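Local coordinates for folylpolyglutamate synthase protein FOLC (PDB 2VOS) that probably joins L-glutamate to dihydropteroate and to tetrahydrofolate polyglutamate chains at the expense of ATP, making dihydrofolate and extending folate polyglutamates, at residues Thr76-Met81 with Val303-Ser308. Numbering follows the deposited sequence.
Sequences TSVARM and VLALAS. With CO (cobalt (II) ion), chain E; ADP (adenosine-5'-diphosphate), chain B.
Leu304 touches Val78 with its CD2 methyl and carries the flat group to look at first, its backbone carbonyl: Ser308 N comes to one face of the carbonyl plane and Ser308 OG to the other. In the hydrogen bond from Ser308 OG to Leu304 O, 2.8 Å, the donor is tilted 31° from that plane; it ties the serine side chain back to its own helix, and the oxygen is gripped twice. No hydrogen bond crosses between the two segments, and the side chains that meet are aliphatic. The side chains of Val78 and Leu304 meet at about a right angle, Val78 CG2 lying 4.2 Å from Leu304 CD2. Val78 has CG1 opposite its backbone N (chi1 170°), which sends that methyl over Ala305, with Val78 CG1 4.2 Å from Ala305 CB. Tightest is Met81, a selenomethionine: its CB presses on Ala305 CB at 3.5 Å, closer than usual for two carbons, before the extended chain leads away along helix 296-312 to Gln298 and Asn301. With the small Ala305 facing Val78 and Met81, the axes of segments 76-81 and 303-308 come within 8.8 Å, crossing at -47°. Helix 75-88 begins inside the P-loop (Walker A motif), whose Gly-Lys-Thr-Ser ending runs into the helix's first turn, as in the Mur ligase central domain, and this turn handles the nucleotide. Thr76 N donates to ADP O1B at 2.7 Å, and Thr76 OG1 binds the cobalt at 2.2 Å; ADP O1B, two waters, Ser98 O and Glu174 OE2 also bind this metal. Ser77 donates twice to ADP O2A, through its backbone N and through OG, the latter at 2.8 Å. Helix 296-312 contributes Asn301, which hydrogen-bonds ADP and also touches Val78; beyond the contact, Leu304 and Ser308 rest on Val193 and Val233 of the central sheet.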
loop_
_atom_site.group_PDB
_atom_site.type_symbol
_atom_site.label_atom_id
_atom_site.label_comp_id
_atom_site.label_asym_id
_atom_site.label_seq_id
_atom_site.Cartn_x
_atom_site.Cartn_y
_atom_site.Cartn_z
ATOM N N THR A 76 -0.863 -0.831 2.535
ATOM C CA THR A 76 -1.515 -1.840 1.671
ATOM C C THR A 76 -1.108 -3.254 2.092
ATOM O O THR A 76 -1.956 -4.159 2.173
ATOM C CB THR A 76 -1.216 -1.592 0.159
ATOM O OG1 THR A 76 -1.969 -0.447 -0.208
ATOM C CG2 THR A 76 -1.770 -2.794 -0.675
ATOM N N SER A 77 0.182 -3.457 2.314
ATOM C CA SER A 77 0.618 -4.799 2.707
ATOM C C SER A 77 -0.042 -5.230 4.044
ATOM O O SER A 77 -0.476 -6.386 4.212
ATOM C CB SER A 77 2.132 -4.815 2.883
ATOM O OG SER A 77 2.815 -4.780 1.646
ATOM N N VAL A 78 -0.096 -4.308 5.019
ATOM C CA VAL A 78 -0.746 -4.612 6.312
ATOM C C VAL A 78 -2.226 -4.880 6.089
ATOM O O VAL A 78 -2.805 -5.795 6.716
ATOM C CB VAL A 78 -0.556 -3.455 7.378
ATOM C CG1 VAL A 78 -1.498 -3.717 8.645
ATOM C CG2 VAL A 78 0.935 -3.427 7.828
ATOM N N ALA A 79 -2.880 -4.101 5.215
ATOM C CA ALA A 79 -4.321 -4.285 4.959
ATOM C C ALA A 79 -4.529 -5.708 4.448
ATOM O O ALA A 79 -5.449 -6.391 4.858
ATOM C CB ALA A 79 -4.833 -3.305 3.922
ATOM N N ARG A 80 -3.697 -6.129 3.498
ATOM C CA ARG A 80 -3.858 -7.489 2.932
ATOM C C ARG A 80 -3.552 -8.627 3.919
ATOM O O ARG A 80 -4.176 -9.690 3.808
ATOM C CB ARG A 80 -3.009 -7.680 1.698
ATOM C CG ARG A 80 -3.468 -6.651 0.560
ATOM C CD ARG A 80 -2.547 -6.819 -0.671
ATOM N NE ARG A 80 -2.744 -8.105 -1.382
ATOM C CZ ARG A 80 -3.602 -8.303 -2.392
ATOM N NH1 ARG A 80 -4.389 -7.328 -2.847
ATOM N NH2 ARG A 80 -3.693 -9.499 -2.960
HETATM N N MSE A 81 -2.613 -8.405 4.846
HETATM C CA MSE A 81 -2.308 -9.335 5.927
HETATM C C MSE A 81 -3.482 -9.452 6.920
HETATM O O MSE A 81 -3.885 -10.553 7.253
HETATM C CB MSE A 81 -1.063 -8.895 6.685
HETATM C CG MSE A 81 0.198 -9.226 5.856
HETATM SE SE MSE A 81 1.667 -8.234 6.666
HETATM C CE MSE A 81 3.109 -8.808 5.542
ATOM N N VAL A 303 3.743 -8.528 12.112
ATOM C CA VAL A 303 3.375 -8.548 13.524
ATOM C C VAL A 303 2.398 -7.393 13.807
ATOM O O VAL A 303 1.552 -7.483 14.686
ATOM C CB VAL A 303 4.619 -8.396 14.448
ATOM C CG1 VAL A 303 5.197 -6.979 14.355
ATOM C CG2 VAL A 303 4.264 -8.762 15.881
ATOM N N LEU A 304 2.493 -6.310 13.041
ATOM C CA LEU A 304 1.535 -5.233 13.214
ATOM C C LEU A 304 0.111 -5.693 12.841
ATOM O O LEU A 304 -0.859 -5.355 13.523
ATOM C CB LEU A 304 1.944 -4.048 12.305
ATOM C CG LEU A 304 1.091 -2.798 12.460
ATOM C CD1 LEU A 304 1.143 -2.301 13.934
ATOM C CD2 LEU A 304 1.709 -1.667 11.513
ATOM N N ALA A 305 -0.007 -6.419 11.709
ATOM C CA ALA A 305 -1.285 -6.984 11.260
ATOM C C ALA A 305 -1.829 -7.986 12.299
ATOM O O ALA A 305 -3.055 -8.038 12.603
ATOM C CB ALA A 305 -1.102 -7.676 9.918
ATOM N N LEU A 306 -0.940 -8.825 12.832
ATOM C CA LEU A 306 -1.356 -9.785 13.849
ATOM C C LEU A 306 -1.936 -9.054 15.085
ATOM O O LEU A 306 -3.062 -9.339 15.511
ATOM C CB LEU A 306 -0.192 -10.688 14.227
ATOM C CG LEU A 306 -0.363 -11.563 15.499
ATOM C CD1 LEU A 306 -1.431 -12.608 15.149
ATOM C CD2 LEU A 306 0.968 -12.268 15.889
ATOM N N ALA A 307 -1.196 -8.116 15.653
ATOM C CA ALA A 307 -1.662 -7.368 16.819
ATOM C C ALA A 307 -3.002 -6.675 16.514
ATOM O O ALA A 307 -3.928 -6.710 17.337
ATOM C CB ALA A 307 -0.587 -6.342 17.252
ATOM N N SER A 308 -3.180 -6.157 15.303
ATOM C CA SER A 308 -4.444 -5.506 14.933
ATOM C C SER A 308 -5.627 -6.499 14.925
ATOM O O SER A 308 -6.742 -6.172 15.339
ATOM C CB SER A 308 -4.329 -4.875 13.533
ATOM O OG SER A 308 -3.275 -3.921 13.525
HETATM CO CO CO E . -1.282 1.633 -0.230
HETATM P PB ADP B . 1.517 1.855 1.358
HETATM O O1B ADP B . 0.162 1.241 1.123
HETATM O O2B ADP B . 1.957 2.754 0.236
HETATM O O3B ADP B . 1.758 2.436 2.718
HETATM P PA ADP B . 2.681 -0.761 0.590
HETATM O O1A ADP B . 1.957 -0.611 -0.740
HETATM O O2A ADP B . 2.658 -2.010 1.455
HETATM O O3A ADP B . 2.586 0.633 1.444
HETATM O "O5'" ADP B . 4.240 -0.663 0.143
HETATM C "C5'" ADP B . 4.768 0.283 -0.799
HETATM C "C4'" ADP B . 6.291 0.026 -0.834
HETATM O "O4'" ADP B . 6.854 0.367 0.463
HETATM C "C3'" ADP B . 6.681 -1.444 -0.970
HETATM O "O3'" ADP B . 7.011 -1.762 -2.306
HETATM C "C2'" ADP B . 7.946 -1.674 -0.192
HETATM O "O2'" ADP B . 9.045 -1.135 -1.004
HETATM C "C1'" ADP B . 7.827 -0.623 0.880
HETATM N N9 ADP B . 7.317 -1.073 2.207
HETATM C C8 ADP B . 6.172 -1.749 2.559
HETATM N N7 ADP B . 6.109 -1.877 3.917
HETATM C C5 ADP B . 7.164 -1.177 4.430
HETATM C C6 ADP B . 7.684 -0.859 5.764
HETATM N N6 ADP B . 7.061 -1.308 6.874
HETATM N N1 ADP B . 8.824 -0.160 5.811
HETATM C C2 ADP B . 9.542 0.276 4.744
HETATM N N3 ADP B . 9.120 0.054 3.472
HETATM C C4 ADP B . 7.965 -0.671 3.304
HETATM O O HOH W 1 -0.841 3.744 -0.357
HETATM O O HOH W 2 0.083 1.204 -1.774
#